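Lmo0131 protein (PDB 4Q6J) is an EAL-domain protein that probably hydrolyses the second messenger cyclic di-GMP. Local coordinates at residues V209-V214 / D229-Y234. Residues are numbered along the deposited sequence; the frame is centred on the assembly and turned at random.
Sequences VVTEGV and DYFQGY. With EDO (1,2-ethanediol), chain L; EDO (1,2-ethanediol), chain R.
Asp229 meets Val209 through its carboxylate: OD2 accepts a hydrogen bond from Val209 N at 2.9 Å, on its anti side and 30° out of plane, and is also hydrogen-bonded to His203 NE2. The N-H of Tyr230 reaches back to Val209 O, and Tyr230 O receives Thr211 N at 3.1 Å, the alternating ladder of parallel strands. Tyr230 CB lies 3.8 Å from Val210 CG2, on the same sheet face. Phe231 points to the other face, beside Thr211, whose buried OG1, without a hydrogen-bond partner in the model, lies at the ring edge, 3.5 Å from Phe231 CD1. Helix 217-225 packs against this ring. Gln232 N donates to Thr211 O, and Gln232 O takes Val214 N at 2.9 Å where the 209-214 segment turns at Gly213. With CG anti to the backbone N (chi1 -178°), the extended Gln232 side chain runs alongside Glu212, amide and carboxylate stacked with planes 18° apart. Lys176 NZ forms a salt bridge with Glu212 OE2 and a hydrogen bond with Gln232 OE1, while Gln25 and Glu39 accept from NE2. Gly233 CA makes a CA-H...O contact of 3.2 Å with Val214 O. Tyr234 N donates to O1 of a 1,2-ethanediol (2.8 Å) and another lies over one ring face, both probably from the crystallisation liquor. With strand 208-211 and helix 217-225, strand 230-231, flanked by antiparallel strand 20-29, forms a right-handed beta-alpha-beta unit of the TIM-barrel-like EAL fold.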
ATOM      1  N   VAL B 209      -8.132  26.905   0.008  1.00 12.02           N
ATOM      2  CA  VAL B 209      -7.422  25.961  -0.834  1.00 11.08           C
ATOM      3  C   VAL B 209      -6.118  26.572  -1.321  1.00 12.84           C
ATOM      4  O   VAL B 209      -6.115  27.729  -1.728  1.00 11.13           O
ATOM      5  CB  VAL B 209      -8.276  25.657  -2.080  1.00 14.10           C
ATOM      6  CG1 VAL B 209      -7.508  24.816  -3.063  1.00 10.55           C
ATOM      7  CG2 VAL B 209      -9.538  24.949  -1.685  1.00 16.85           C
ATOM      8  N   VAL B 210      -5.023  25.807  -1.314  1.00 10.93           N
ATOM      9  CA  VAL B 210      -3.777  26.227  -1.963  1.00 11.90           C
ATOM     10  C   VAL B 210      -3.554  25.289  -3.135  1.00  8.55           C
ATOM     11  O   VAL B 210      -3.566  24.090  -2.940  1.00 11.05           O
ATOM     12  CB  VAL B 210      -2.508  26.090  -1.061  1.00  8.44           C
ATOM     13  CG1 VAL B 210      -1.270  26.468  -1.868  1.00 14.90           C
ATOM     14  CG2 VAL B 210      -2.586  26.931   0.187  1.00 10.34           C
ATOM     15  N   THR B 211      -3.368  25.807  -4.347  1.00  9.68           N
ATOM     16  CA  THR B 211      -3.018  24.929  -5.456  1.00 11.38           C
ATOM     17  C   THR B 211      -1.516  25.049  -5.720  1.00 12.39           C
ATOM     18  O   THR B 211      -1.051  26.119  -6.057  1.00  9.84           O
ATOM     19  CB  THR B 211      -3.829  25.270  -6.733  1.00 12.27           C
ATOM     20  OG1 THR B 211      -3.733  26.667  -7.009  1.00 12.59           O
ATOM     21  CG2 THR B 211      -5.278  24.916  -6.556  1.00 10.82           C
ATOM     22  N   GLU B 212      -0.770  23.953  -5.532  1.00 10.61           N
ATOM     23  CA  GLU B 212       0.653  23.918  -5.829  1.00  9.48           C
ATOM     24  C   GLU B 212       0.852  23.502  -7.280  1.00 19.21           C
ATOM     25  O   GLU B 212      -0.078  23.036  -7.939  1.00 15.21           O
ATOM     26  CB  GLU B 212       1.380  22.908  -4.949  1.00 11.56           C
ATOM     27  CG  GLU B 212       1.019  22.972  -3.495  1.00 12.79           C
ATOM     28  CD  GLU B 212       1.926  22.079  -2.650  1.00 20.08           C
ATOM     29  OE1 GLU B 212       2.956  21.597  -3.166  1.00 27.87           O
ATOM     30  OE2 GLU B 212       1.619  21.843  -1.471  1.00 19.62           O
ATOM     31  N   GLY B 213       2.073  23.663  -7.770  1.00 17.17           N
ATOM     32  CA  GLY B 213       2.394  23.258  -9.120  1.00 15.42           C
ATOM     33  C   GLY B 213       1.913  24.267 -10.138  1.00 13.21           C
ATOM     34  O   GLY B 213       1.796  23.939 -11.310  1.00 15.97           O
ATOM     35  N   VAL B 214       1.644  25.496  -9.704  1.00 12.08           N
ATOM     36  CA  VAL B 214       1.232  26.522 -10.651  1.00 12.96           C
ATOM     37  C   VAL B 214       2.430  26.917 -11.519  1.00 21.13           C
ATOM     38  O   VAL B 214       3.468  27.334 -11.011  1.00 19.03           O
ATOM     39  CB  VAL B 214       0.602  27.764  -9.963  1.00 13.54           C
ATOM     40  CG1 VAL B 214       0.290  28.849 -10.987  1.00 13.76           C
ATOM     41  CG2 VAL B 214      -0.673  27.362  -9.237  1.00 14.40           C
ATOM     42  N   ASP B 229      -7.906  30.120  -3.321  1.00 11.49           N
ATOM     43  CA  ASP B 229      -7.452  31.223  -2.490  1.00 10.31           C
ATOM     44  C   ASP B 229      -5.963  31.585  -2.654  1.00 12.00           C
ATOM     45  O   ASP B 229      -5.611  32.743  -2.594  1.00 11.56           O
ATOM     46  CB  ASP B 229      -7.687  30.874  -1.036  1.00 12.23           C
ATOM     47  CG  ASP B 229      -9.113  30.541  -0.749  1.00 15.36           C
ATOM     48  OD1 ASP B 229      -9.841  31.487  -0.450  1.00 14.73           O
ATOM     49  OD2 ASP B 229      -9.502  29.344  -0.828  1.00 13.66           O
ATOM     50  N   TYR B 230      -5.101  30.575  -2.824  1.00 12.00           N
ATOM     51  CA  TYR B 230      -3.649  30.769  -2.775  1.00 10.24           C
ATOM     52  C   TYR B 230      -2.971  29.945  -3.826  1.00  9.32           C
ATOM     53  O   TYR B 230      -3.438  28.864  -4.156  1.00 11.34           O
ATOM     54  CB  TYR B 230      -3.058  30.346  -1.435  1.00 10.74           C
ATOM     55  CG  TYR B 230      -3.727  30.990  -0.243  1.00 13.39           C
ATOM     56  CD1 TYR B 230      -3.553  32.336   0.031  1.00 13.77           C
ATOM     57  CD2 TYR B 230      -4.520  30.248   0.617  1.00 12.57           C
ATOM     58  CE1 TYR B 230      -4.166  32.930   1.115  1.00 15.76           C
ATOM     59  CE2 TYR B 230      -5.127  30.828   1.716  1.00 11.82           C
ATOM     60  CZ  TYR B 230      -4.947  32.169   1.959  1.00 12.73           C
ATOM     61  OH  TYR B 230      -5.544  32.736   3.043  1.00 16.16           O
ATOM     62  N   PHE B 231      -1.847  30.454  -4.318  1.00 12.33           N
ATOM     63  CA  PHE B 231      -1.060  29.775  -5.341  1.00 12.19           C
ATOM     64  C   PHE B 231       0.358  29.476  -4.855  1.00 12.44           C
ATOM     65  O   PHE B 231       0.938  30.232  -4.080  1.00 13.16           O
ATOM     66  CB  PHE B 231      -0.925  30.653  -6.593  1.00 14.75           C
ATOM     67  CG  PHE B 231      -2.238  31.032  -7.252  1.00 14.68           C
ATOM     68  CD1 PHE B 231      -3.270  30.107  -7.381  1.00 13.45           C
ATOM     69  CD2 PHE B 231      -2.430  32.314  -7.744  1.00 15.48           C
ATOM     70  CE1 PHE B 231      -4.457  30.461  -8.001  1.00 16.62           C
ATOM     71  CE2 PHE B 231      -3.616  32.659  -8.349  1.00 15.39           C
ATOM     72  CZ  PHE B 231      -4.621  31.737  -8.472  1.00 18.53           C
ATOM     73  N   GLN B 232       0.927  28.404  -5.384  1.00 10.83           N
ATOM     74  CA  GLN B 232       2.301  28.056  -5.157  1.00 11.64           C
ATOM     75  C   GLN B 232       2.813  27.348  -6.437  1.00 10.69           C
ATOM     76  O   GLN B 232       2.112  26.564  -7.038  1.00 11.50           O
ATOM     77  CB  GLN B 232       2.351  27.133  -3.936  1.00 18.22           C
ATOM     78  CG  GLN B 232       3.677  26.693  -3.487  1.00 14.35           C
ATOM     79  CD  GLN B 232       3.564  25.827  -2.266  1.00 15.76           C
ATOM     80  OE1 GLN B 232       2.551  25.821  -1.593  1.00 13.80           O
ATOM     81  NE2 GLN B 232       4.600  25.095  -1.978  1.00 14.32           N
ATOM     82  N   GLY B 233       4.018  27.659  -6.867  1.00 12.16           N
ATOM     83  CA  GLY B 233       4.578  26.941  -7.985  1.00 14.23           C
ATOM     84  C   GLY B 233       5.643  27.751  -8.662  1.00 13.89           C
ATOM     85  O   GLY B 233       5.856  28.902  -8.312  1.00 14.40           O
ATOM     86  N   TYR B 234       6.280  27.146  -9.656  1.00 13.88           N
ATOM     87  CA  TYR B 234       7.403  27.747 -10.366  1.00 15.90           C
ATOM     88  C   TYR B 234       7.123  29.164 -10.901  1.00 17.05           C
ATOM     89  O   TYR B 234       8.017  30.017 -10.951  1.00 23.01           O
ATOM     90  CB  TYR B 234       7.877  26.817 -11.504  1.00 14.58           C
ATOM     91  CG  TYR B 234       9.339  26.967 -11.795  1.00 19.01           C
ATOM     92  CD1 TYR B 234      10.292  26.310 -11.023  1.00 27.14           C
ATOM     93  CD2 TYR B 234       9.779  27.795 -12.823  1.00 22.68           C
ATOM     94  CE1 TYR B 234      11.638  26.467 -11.281  1.00 21.96           C
ATOM     95  CE2 TYR B 234      11.132  27.954 -13.090  1.00 26.32           C
ATOM     96  CZ  TYR B 234      12.054  27.293 -12.318  1.00 23.45           C
ATOM     97  OH  TYR B 234      13.403  27.450 -12.590  1.00 50.72           O
TER
HETATM   98  C1  EDO L 301       6.507  23.444  -9.636  1.00 28.04           C
HETATM   99  O1  EDO L 301       5.609  24.465 -10.074  1.00 16.06           O
HETATM  100  C2  EDO L 301       6.562  23.359  -8.127  1.00 39.08           C
HETATM  101  O2  EDO L 301       7.116  24.549  -7.570  1.00 29.12           O
HETATM  102  C1  EDO R 307      11.051  30.269 -10.351  1.00 37.45           C
HETATM  103  O1  EDO R 307      12.332  30.081  -9.754  1.00 38.03           O
HETATM  104  C2  EDO R 307      11.178  31.471 -11.268  1.00 49.70           C
HETATM  105  O2  EDO R 307       9.919  31.803 -11.856  1.00 66.19           O